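Side-chain contacts in thiamine-monophosphate kinase (Stenotrophomonas maltophilia, PDB 6XEP), which probably catalyses the ATP-dependent phosphorylation of thiamine monophosphate to thiamine diphosphate, the active form of vitamin B1: residues A[151-156]-A[232-237]; A[79-84]-A[221-226]. One frame throughout, in Å; residues are numbered along the deposited sequence.

Contact 1: residues A[151-156]-A[232-237]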
ATOM      1  N   LEU A 151     -14.448  15.860   4.906  1.00 18.26           N
ATOM      2  CA  LEU A 151     -13.880  17.033   5.541  1.00 17.39           C
ATOM      3  C   LEU A 151     -12.639  17.473   4.778  1.00 18.20           C
ATOM      4  O   LEU A 151     -11.889  16.648   4.233  1.00 18.50           O
ATOM      5  CB  LEU A 151     -13.493  16.746   6.991  1.00 19.54           C
ATOM      6  CG  LEU A 151     -14.630  16.296   7.907  1.00 20.48           C
ATOM      7  CD1 LEU A 151     -14.033  15.757   9.193  1.00 18.25           C
ATOM      8  CD2 LEU A 151     -15.524  17.480   8.172  1.00 24.96           C
ATOM      9  N   ARG A 152     -12.406  18.774   4.790  1.00 15.59           N
ATOM     10  CA  ARG A 152     -11.346  19.387   3.998  1.00 19.57           C
ATOM     11  C   ARG A 152     -10.553  20.353   4.863  1.00 15.80           C
ATOM     12  O   ARG A 152     -11.012  20.784   5.923  1.00 17.70           O
ATOM     13  CB  ARG A 152     -11.916  20.127   2.782  1.00 17.16           C
ATOM     14  CG  ARG A 152     -12.587  19.215   1.756  1.00 17.31           C
ATOM     15  CD  ARG A 152     -13.197  20.045   0.646  1.00 20.71           C
ATOM     16  NE  ARG A 152     -12.189  20.856  -0.039  1.00 21.78           N
ATOM     17  CZ  ARG A 152     -11.487  20.456  -1.098  1.00 22.40           C
ATOM     18  NH1 ARG A 152     -11.662  19.241  -1.607  1.00 28.24           N
ATOM     19  NH2 ARG A 152     -10.600  21.274  -1.660  1.00 22.88           N
ATOM     20  N   ARG A 153      -9.346  20.679   4.399  1.00 15.05           N
ATOM     21  CA  ARG A 153      -8.471  21.618   5.093  1.00 18.08           C
ATOM     22  C   ARG A 153      -8.659  23.063   4.657  1.00 19.79           C
ATOM     23  O   ARG A 153      -8.122  23.964   5.316  1.00 18.44           O
ATOM     24  CB  ARG A 153      -7.006  21.237   4.869  1.00 16.99           C
ATOM     25  CG  ARG A 153      -6.621  19.842   5.340  1.00 19.25           C
ATOM     26  CD  ARG A 153      -5.190  19.509   4.942  1.00 20.13           C
ATOM     27  NE  ARG A 153      -4.786  18.199   5.458  1.00 25.83           N
ATOM     28  CZ  ARG A 153      -3.550  17.721   5.389  1.00 34.46           C
ATOM     29  NH1 ARG A 153      -2.591  18.437   4.819  1.00 25.90           N
ATOM     30  NH2 ARG A 153      -3.268  16.521   5.893  1.00 31.89           N
ATOM     31  N   ASP A 154      -9.384  23.313   3.566  1.00 16.10           N
ATOM     32  CA  ASP A 154      -9.376  24.622   2.923  1.00 19.16           C
ATOM     33  C   ASP A 154     -10.643  25.429   3.181  1.00 20.65           C
ATOM     34  O   ASP A 154     -10.841  26.478   2.553  1.00 21.09           O
ATOM     35  CB  ASP A 154      -9.141  24.468   1.410  1.00 18.07           C
ATOM     36  CG  ASP A 154     -10.278  23.742   0.703  1.00 25.71           C
ATOM     37  OD1 ASP A 154     -11.059  23.049   1.372  1.00 22.34           O
ATOM     38  OD2 ASP A 154     -10.392  23.855  -0.535  1.00 22.46           O
ATOM     39  N   ARG A 155     -11.480  25.022   4.133  1.00 19.88           N
ATOM     40  CA  ARG A 155     -12.775  25.669   4.290  1.00 19.84           C
ATOM     41  C   ARG A 155     -12.954  26.340   5.647  1.00 19.02           C
ATOM     42  O   ARG A 155     -14.088  26.620   6.045  1.00 19.58           O
ATOM     43  CB  ARG A 155     -13.896  24.662   4.026  1.00 30.56           C
ATOM     44  CG  ARG A 155     -13.913  24.227   2.562  1.00 29.21           C
ATOM     45  CD  ARG A 155     -15.131  23.417   2.189  1.00 45.94           C
ATOM     46  NE  ARG A 155     -15.191  23.209   0.744  1.00 39.47           N
ATOM     47  CZ  ARG A 155     -15.821  22.194   0.158  1.00 49.52           C
ATOM     48  NH1 ARG A 155     -16.435  21.272   0.894  1.00 45.83           N
ATOM     49  NH2 ARG A 155     -15.817  22.092  -1.167  1.00 47.40           N
ATOM     50  N   ALA A 156     -11.870  26.641   6.353  1.00 16.28           N
ATOM     51  CA  ALA A 156     -12.003  27.451   7.557  1.00 16.09           C
ATOM     52  C   ALA A 156     -12.584  28.815   7.190  1.00 22.23           C
ATOM     53  O   ALA A 156     -12.307  29.350   6.117  1.00 18.44           O
ATOM     54  CB  ALA A 156     -10.648  27.611   8.243  1.00 15.97           C
ATOM     55  N   LEU A 232      -2.096  22.710  11.874  1.00 13.59           N
ATOM     56  CA  LEU A 232      -2.982  23.864  11.763  1.00 13.53           C
ATOM     57  C   LEU A 232      -2.501  24.807  10.672  1.00 15.98           C
ATOM     58  O   LEU A 232      -3.313  25.446   9.994  1.00 13.89           O
ATOM     59  CB  LEU A 232      -3.048  24.596  13.100  1.00 16.94           C
ATOM     60  CG  LEU A 232      -3.957  25.797  13.220  1.00 17.80           C
ATOM     61  CD1 LEU A 232      -5.347  25.425  12.749  1.00 16.38           C
ATOM     62  CD2 LEU A 232      -3.953  26.216  14.690  1.00 16.46           C
ATOM     63  N   GLY A 233      -1.186  24.875  10.480  1.00 14.35           N
ATOM     64  CA  GLY A 233      -0.618  25.616   9.361  1.00 15.73           C
ATOM     65  C   GLY A 233      -1.188  25.233   8.016  1.00 16.42           C
ATOM     66  O   GLY A 233      -1.361  26.087   7.144  1.00 14.68           O
ATOM     67  N   HIS A 234      -1.460  23.941   7.808  1.00 13.52           N
ATOM     68  CA  HIS A 234      -2.113  23.529   6.567  1.00 14.97           C
ATOM     69  C   HIS A 234      -3.521  24.114   6.457  1.00 14.16           C
ATOM     70  O   HIS A 234      -3.934  24.538   5.375  1.00 18.02           O
ATOM     71  CB  HIS A 234      -2.186  22.002   6.469  1.00 16.51           C
ATOM     72  CG  HIS A 234      -0.856  21.327   6.502  1.00 20.23           C
ATOM     73  ND1 HIS A 234       0.253  21.839   5.868  1.00 25.95           N
ATOM     74  CD2 HIS A 234      -0.457  20.176   7.096  1.00 24.30           C
ATOM     75  CE1 HIS A 234       1.283  21.034   6.072  1.00 26.72           C
ATOM     76  NE2 HIS A 234       0.877  20.016   6.812  1.00 25.45           N
ATOM     77  N   ILE A 235      -4.279  24.145   7.557  1.00 13.52           N
ATOM     78  CA  ILE A 235      -5.605  24.767   7.482  1.00 13.73           C
ATOM     79  C   ILE A 235      -5.485  26.249   7.132  1.00 18.13           C
ATOM     80  O   ILE A 235      -6.210  26.769   6.275  1.00 12.82           O
ATOM     81  CB  ILE A 235      -6.389  24.568   8.793  1.00 12.92           C
ATOM     82  CG1 ILE A 235      -6.748  23.094   8.985  1.00 17.11           C
ATOM     83  CG2 ILE A 235      -7.687  25.384   8.760  1.00 12.61           C
ATOM     84  CD1 ILE A 235      -7.640  22.845  10.200  1.00 16.16           C
ATOM     85  N   ALA A 236      -4.573  26.952   7.799  1.00 13.18           N
ATOM     86  CA  ALA A 236      -4.439  28.386   7.576  1.00 15.97           C
ATOM     87  C   ALA A 236      -4.061  28.679   6.129  1.00 15.46           C
ATOM     88  O   ALA A 236      -4.645  29.560   5.476  1.00 14.88           O
ATOM     89  CB  ALA A 236      -3.383  28.945   8.534  1.00 14.74           C
ATOM     90  N   ALA A 237      -3.076  27.942   5.609  1.00 14.89           N
ATOM     91  CA  ALA A 237      -2.613  28.168   4.244  1.00 17.89           C
ATOM     92  C   ALA A 237      -3.689  27.798   3.225  1.00 16.31           C
ATOM     93  O   ALA A 237      -4.024  28.593   2.347  1.00 16.03           O
ATOM     94  CB  ALA A 237      -1.331  27.370   3.997  1.00 19.90           C
TER
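Arg153 and His234 are brought alongside each other by matching first torsions, each CG lying beside its own backbone N (chi1 -59° in both), and the arginine then runs extended from CG to NE. The two side chains point the same way, with guanidinium and imidazole planes only 6° apart. Their meeting is nevertheless oblique, not a stack: Arg153 NH1 comes nearest to CD2 of His234, at 3.6 Å, and its CD brushes the histidine CB. Arg153 O receives a CA-H...O contact from Ile235 CA on helix 228-239 (3.4 Å, 153° at the hydrogen). Further along the loop, Ala156 CB packs at 3.7 Å on Ile235 CG2, which is set anti to its backbone N. Within the loop, Arg152 grips Asp154 side-on, NE to OD1 and NH2 to OD2 (both 2.8 Å), and also forms a salt bridge with Asp36 of the second subunit. No hydrogen bond joins 151-156 to 232-237; Ser239 OG, just beyond on the same helix, supplies hydrogen bonds to Arg153 O and Ala156 N. Arg153 is a predicted ATP-binding residue, and its place fits: its side chain lies about 5 Å from that of Asp223, a predicted magnesium ligand, and packs on Asp37 of the second subunit, so its charge could probably be drawn on by the phosphates.

Contact 2: residues A[79-84]-A[221-226]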
ATOM      1  N   ASN A  79      -2.886   5.455   9.653  1.00 13.65           N
ATOM      2  CA  ASN A  79      -3.787   5.512   8.505  1.00 14.35           C
ATOM      3  C   ASN A  79      -5.205   5.858   8.919  1.00 17.33           C
ATOM      4  O   ASN A  79      -5.908   6.598   8.214  1.00 14.17           O
ATOM      5  CB  ASN A  79      -3.764   4.172   7.782  1.00 13.32           C
ATOM      6  CG  ASN A  79      -2.504   3.974   7.009  1.00 21.86           C
ATOM      7  OD1 ASN A  79      -1.493   3.522   7.548  1.00 24.09           O
ATOM      8  ND2 ASN A  79      -2.532   4.345   5.737  1.00 24.39           N
ATOM      9  N   LEU A  80      -5.667   5.285  10.030  1.00 12.23           N
ATOM     10  CA  LEU A  80      -7.006   5.593  10.494  1.00 12.02           C
ATOM     11  C   LEU A  80      -7.122   7.055  10.892  1.00 13.88           C
ATOM     12  O   LEU A  80      -8.178   7.664  10.712  1.00 14.57           O
ATOM     13  CB  LEU A  80      -7.373   4.688  11.664  1.00 13.24           C
ATOM     14  CG  LEU A  80      -7.600   3.222  11.317  1.00 13.96           C
ATOM     15  CD1 LEU A  80      -7.926   2.414  12.580  1.00 14.87           C
ATOM     16  CD2 LEU A  80      -8.724   3.086  10.267  1.00 15.57           C
ATOM     17  N   SER A  81      -6.054   7.622  11.453  1.00 15.35           N
ATOM     18  CA  SER A  81      -6.078   9.036  11.800  1.00 11.31           C
ATOM     19  C   SER A  81      -6.185   9.901  10.541  1.00 15.53           C
ATOM     20  O   SER A  81      -6.879  10.927  10.543  1.00 16.79           O
ATOM     21  CB  SER A  81      -4.832   9.389  12.603  1.00 13.02           C
ATOM     22  OG  SER A  81      -4.858  10.763  12.930  1.00 16.77           O
ATOM     23  N   ASP A  82      -5.497   9.496   9.465  1.00 13.83           N
ATOM     24  CA  ASP A  82      -5.618  10.176   8.175  0.53 17.02           C
ATOM     25  C   ASP A  82      -7.059  10.130   7.679  1.00 15.83           C
ATOM     26  O   ASP A  82      -7.613  11.135   7.217  1.00 15.77           O
ATOM     27  CB  ASP A  82      -4.710   9.514   7.130  0.53 18.37           C
ATOM     28  CG  ASP A  82      -3.221   9.605   7.447  0.53 21.92           C
ATOM     29  OD1 ASP A  82      -2.806  10.378   8.330  0.53 22.12           O
ATOM     30  OD2 ASP A  82      -2.455   8.875   6.773  0.53 24.07           O
ATOM     31  N   LEU A  83      -7.675   8.942   7.743  1.00 14.46           N
ATOM     32  CA  LEU A  83      -9.060   8.803   7.303  1.00 12.22           C
ATOM     33  C   LEU A  83      -9.994   9.614   8.184  1.00 13.08           C
ATOM     34  O   LEU A  83     -10.969  10.186   7.694  1.00 14.43           O
ATOM     35  CB  LEU A  83      -9.485   7.332   7.318  1.00 15.03           C
ATOM     36  CG  LEU A  83      -8.851   6.466   6.229  1.00 16.35           C
ATOM     37  CD1 LEU A  83      -9.377   5.052   6.327  1.00 19.17           C
ATOM     38  CD2 LEU A  83      -9.148   7.056   4.853  1.00 15.42           C
ATOM     39  N   ALA A  84      -9.718   9.665   9.488  1.00 12.93           N
ATOM     40  CA  ALA A  84     -10.575  10.420  10.404  1.00 15.50           C
ATOM     41  C   ALA A  84     -10.646  11.889  10.023  1.00 17.77           C
ATOM     42  O   ALA A  84     -11.724  12.504  10.049  1.00 15.94           O
ATOM     43  CB  ALA A  84     -10.054  10.280  11.834  1.00 15.98           C
ATOM     44  N   ALA A 221     -10.893  20.572   8.919  1.00 12.63           N
ATOM     45  CA  ALA A 221     -10.252  19.681   9.874  1.00 12.83           C
ATOM     46  C   ALA A 221      -8.918  19.205   9.319  1.00 14.08           C
ATOM     47  O   ALA A 221      -8.694  19.187   8.110  1.00 12.70           O
ATOM     48  CB  ALA A 221     -11.148  18.465  10.198  1.00 14.61           C
ATOM     49  N   VAL A 222      -8.045  18.777  10.229  1.00 13.39           N
ATOM     50  CA  VAL A 222      -6.754  18.208   9.871  1.00 14.28           C
ATOM     51  C   VAL A 222      -6.367  17.283  11.009  1.00 15.05           C
ATOM     52  O   VAL A 222      -6.767  17.498  12.151  1.00 14.25           O
ATOM     53  CB  VAL A 222      -5.703  19.328   9.637  1.00 14.42           C
ATOM     54  CG1 VAL A 222      -5.436  20.113  10.933  1.00 16.31           C
ATOM     55  CG2 VAL A 222      -4.412  18.753   9.100  1.00 21.07           C
ATOM     56  N   ASP A 223      -5.596  16.238  10.713  1.00 14.55           N
ATOM     57  CA  ASP A 223      -5.100  15.472  11.842  1.00 18.95           C
ATOM     58  C   ASP A 223      -3.730  15.992  12.260  1.00 16.04           C
ATOM     59  O   ASP A 223      -2.959  16.518  11.446  1.00 18.04           O
ATOM     60  CB  ASP A 223      -5.120  13.958  11.588  1.00 21.63           C
ATOM     61  CG  ASP A 223      -3.977  13.461  10.773  1.00 26.89           C
ATOM     62  OD1 ASP A 223      -3.543  14.185   9.852  1.00 25.14           O
ATOM     63  OD2 ASP A 223      -3.552  12.291  11.045  1.00 27.16           O
ATOM     64  N   VAL A 224      -3.488  15.950  13.561  1.00 13.34           N
ATOM     65  CA  VAL A 224      -2.289  16.519  14.159  1.00 11.82           C
ATOM     66  C   VAL A 224      -1.301  15.375  14.330  1.00 14.70           C
ATOM     67  O   VAL A 224      -1.420  14.564  15.252  1.00 12.95           O
ATOM     68  CB  VAL A 224      -2.578  17.210  15.492  1.00 14.11           C
ATOM     69  CG1 VAL A 224      -1.293  17.890  15.995  1.00 16.86           C
ATOM     70  CG2 VAL A 224      -3.689  18.227  15.310  1.00 14.10           C
ATOM     71  N   SER A 225      -0.339  15.294  13.421  1.00 13.71           N
ATOM     72  CA  SER A 225       0.704  14.276  13.517  0.86 16.26           C
ATOM     73  C   SER A 225       2.097  14.840  13.387  1.00 18.20           C
ATOM     74  O   SER A 225       3.042  14.172  13.810  1.00 16.72           O
ATOM     75  CB  SER A 225       0.512  13.195  12.446  0.86 19.59           C
ATOM     76  OG  SER A 225       0.581  13.761  11.159  0.86 20.25           O
ATOM     77  N   ASP A 226       2.251  16.050  12.826  1.00 14.59           N
ATOM     78  CA  ASP A 226       3.532  16.745  12.771  1.00 14.51           C
ATOM     79  C   ASP A 226       3.600  17.909  13.754  1.00 18.07           C
ATOM     80  O   ASP A 226       4.443  18.806  13.598  1.00 19.66           O
ATOM     81  CB  ASP A 226       3.801  17.264  11.362  1.00 15.43           C
ATOM     82  CG  ASP A 226       4.025  16.151  10.368  1.00 28.58           C
ATOM     83  OD1 ASP A 226       4.685  15.156  10.728  1.00 29.45           O
ATOM     84  OD2 ASP A 226       3.545  16.278   9.225  1.00 30.36           O
TER
HETATM   85  O   HOH W   1      -2.777  13.166   7.556  1.00 34.47           O
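Ser81 on helix 68-85 gives its hydroxyl hydrogen to Asp223 OD2 on strand 220-224, an OG to OD2 distance of 2.8 Å, and this is the one direct hydrogen bond between the two segments. The bond uses the anti lone pair of OD2, the one turned away from OD1. A second approach to the same oxygen is of another kind: Asp82 OD1 lies 3.4 Å from Asp223 OD2, two acceptors that are close but not hydrogen-bonded, their carboxylate planes nearly perpendicular at 85°. A water donates to both carboxylates and bridges them, 2.9 Å to Asp82 OD1 and 2.6 Å to Asp223 OD1. The Asp82 contacts belong to one of its two modelled positions and are tentative; the serine bond does not depend on them. Asp223 thus receives the serine on one oxygen and the water on the other, which should limit the rotation of its carboxylate. The serine reaches across because its OG stands anti to the backbone N (chi1 180°), whereas the Asp82 CB starts off away from the strand and only the end of the side chain returns to it. Further out, Asp82 OD2 in this position comes close to Asp54 OD1, another like-charged pair, and Asn79 ND2 holds Thr52 OG1 on strand 48-57. Strand 220-224 is backed by backbone bonds to strand 277-282. Such a gathering of carboxylates in a PurM-like kinase is consistent with the predicted magnesium sites at Asp54, Asp82 and Asp223, where bound cations would offset their mutual repulsion.

Overall arrangement
Contact 2 is buried near the centre of the chain and joins the N-terminal and C-terminal parts of the fold, whereas contact 1 lies farther out, partly buried, where a loop meets helix 228-239. Their centres are 13 Å apart. Strand 220-224 connects them: Arg152 O takes a probable hydrogen bond from Ala221 N, and Val222 packs against both Ile235 and Arg153. The strand thus presents Val222 to contact 1 and Asp223 to contact 2. Chemically, contact 1 pairs the guanidinium and imidazole obliquely, with a CA-H...O contact and one small apolar pair, while contact 2 is anionic and water-bridged, an arrangement consistent with the two lining neighbouring parts of the predicted ATP-magnesium site.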